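Thermostable monoacylglycerol lipase (Bacillus, PDB 4LHE) probably hydrolyses monoacylglycerols to free fatty acid and glycerol, as a heat-stable lipase of the alpha/beta hydrolase fold. Local coordinates at residues Phe14-Asn18 and Ala40-Ala44. Coordinates in Å, arbitrary orientation, origin at the centre of the assembly. Residue numbers count along the deposited sequence, not the author numbering.
Sequences FYAEN and AEAYA
Strand 14-16 runs alongside the helical segment 40-44. Their N-to-C directions differ by 3°, and the axes lie 9.6 Å apart. The strand is extended; phi runs from -122° to -151° and psi from 122° to 141°. The helical turn is regular, and A44 N donates to A40 O at 3.0 Å. F14 CA is 7.7 Å from A40 CA, and A16 CA is 6.6 Å from A44 CA. The CA-to-CB bonds of F14, A16 and N18 point toward the helix, and those of A40 and A44, one turn apart, point toward segment 14-18.

Apolar packing makes most of the contact. F14 takes the t rotamer (chi1 170°, chi2 69°), which carries its ring across to the helix. F14 CD2 is 3.6 Å from A40 CB, and F14 CZ is 4.3 Å from A44 CB, which sits at the ring edge. A16 CB meets A44 CB at 4.2 Å. E41 brings its aliphatic part to the ring, with E41 CG 4.3 Å from F14 CZ.

The fold is an alpha/beta hydrolase. Strand 14-16 is an outermost strand of the central sheet, antiparallel to 49-52, with backbone hydrogen bonds pairing F14 with L52 and A16 with V50. Helix 37-45 belongs to the crossover from strand 21-26 to strand 49-52, and here it packs on one face of the sheet edge. On the other strand face, Y15 meets W83 edge-to-face.

Polar contact is slight. N18 ND2 approaches A44 O at 3.2 Å, but the angle is too poor for a hydrogen bond. N18 ND2 instead hydrogen-bonds to Y48 O, just after the helix, while the backbone N18 N hydrogen-bonds to T49 OG1.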
# COMPACT_ATOMS: atom_id res chain seq x y z
N PHE A 14 8.13 -5.47 10.28
CA PHE A 14 7.53 -5.84 11.55
C PHE A 14 6.77 -7.15 11.37
O PHE A 14 5.87 -7.24 10.52
CB PHE A 14 6.61 -4.72 12.07
CG PHE A 14 5.76 -5.11 13.26
CD1 PHE A 14 6.33 -5.35 14.50
CD2 PHE A 14 4.39 -5.22 13.13
CE1 PHE A 14 5.54 -5.70 15.58
CE2 PHE A 14 3.60 -5.58 14.22
CZ PHE A 14 4.18 -5.82 15.44
N TYR A 15 7.14 -8.16 12.16
CA TYR A 15 6.45 -9.44 12.16
C TYR A 15 5.95 -9.77 13.57
O TYR A 15 6.64 -9.51 14.56
CB TYR A 15 7.38 -10.57 11.68
CG TYR A 15 7.99 -10.32 10.32
CD1 TYR A 15 7.41 -10.84 9.17
CD2 TYR A 15 9.15 -9.55 10.19
CE1 TYR A 15 7.97 -10.61 7.92
CE2 TYR A 15 9.71 -9.32 8.94
CZ TYR A 15 9.11 -9.85 7.81
OH TYR A 15 9.65 -9.63 6.57
N ALA A 16 4.75 -10.34 13.66
CA ALA A 16 4.22 -10.80 14.95
C ALA A 16 3.28 -11.97 14.76
O ALA A 16 2.32 -11.89 13.98
CB ALA A 16 3.53 -9.68 15.70
N GLU A 17 3.56 -13.05 15.48
CA GLU A 17 2.78 -14.28 15.40
C GLU A 17 1.82 -14.60 16.53
O GLU A 17 2.22 -15.09 17.58
CB GLU A 17 3.70 -15.50 15.43
CG GLU A 17 4.76 -15.49 14.36
CD GLU A 17 5.19 -16.90 13.98
OE1 GLU A 17 4.44 -17.85 14.29
OE2 GLU A 17 6.26 -17.04 13.36
N ASN A 18 0.55 -14.30 16.29
CA ASN A 18 -0.48 -14.51 17.28
C ASN A 18 -1.58 -15.55 17.11
O ASN A 18 -1.48 -16.64 17.67
CB ASN A 18 -1.15 -13.15 17.44
CG ASN A 18 -0.22 -12.12 18.07
OD1 ASN A 18 0.36 -12.36 19.14
ND2 ASN A 18 -0.06 -10.97 17.41
N ALA A 40 -0.32 -2.01 11.95
CA ALA A 40 0.23 -3.34 12.23
C ALA A 40 0.24 -3.64 13.74
O ALA A 40 -0.16 -4.73 14.17
CB ALA A 40 1.62 -3.45 11.66
N GLU A 41 0.69 -2.66 14.52
CA GLU A 41 0.74 -2.80 15.97
C GLU A 41 -0.64 -2.96 16.61
O GLU A 41 -0.84 -3.84 17.45
CB GLU A 41 1.55 -1.67 16.63
CG GLU A 41 3.06 -1.74 16.29
CD GLU A 41 3.88 -0.61 16.89
OE1 GLU A 41 3.33 0.18 17.70
OE2 GLU A 41 5.09 -0.50 16.58
N ALA A 42 -1.60 -2.12 16.20
CA ALA A 42 -3.00 -2.29 16.62
C ALA A 42 -3.64 -3.64 16.24
O ALA A 42 -4.42 -4.19 17.04
CB ALA A 42 -3.85 -1.14 16.12
N TYR A 43 -3.34 -4.17 15.06
CA TYR A 43 -3.93 -5.47 14.66
C TYR A 43 -3.29 -6.63 15.43
O TYR A 43 -3.96 -7.61 15.78
CB TYR A 43 -3.86 -5.70 13.14
CG TYR A 43 -4.48 -4.59 12.29
CD1 TYR A 43 -5.47 -3.75 12.80
CD2 TYR A 43 -4.05 -4.37 10.99
CE1 TYR A 43 -6.02 -2.73 12.02
CE2 TYR A 43 -4.59 -3.37 10.21
CZ TYR A 43 -5.57 -2.55 10.73
OH TYR A 43 -6.10 -1.54 9.94
N ALA A 44 -1.99 -6.52 15.68
CA ALA A 44 -1.26 -7.50 16.48
C ALA A 44 -1.81 -7.54 17.91
O ALA A 44 -2.02 -8.61 18.48
CB ALA A 44 0.22 -7.17 16.48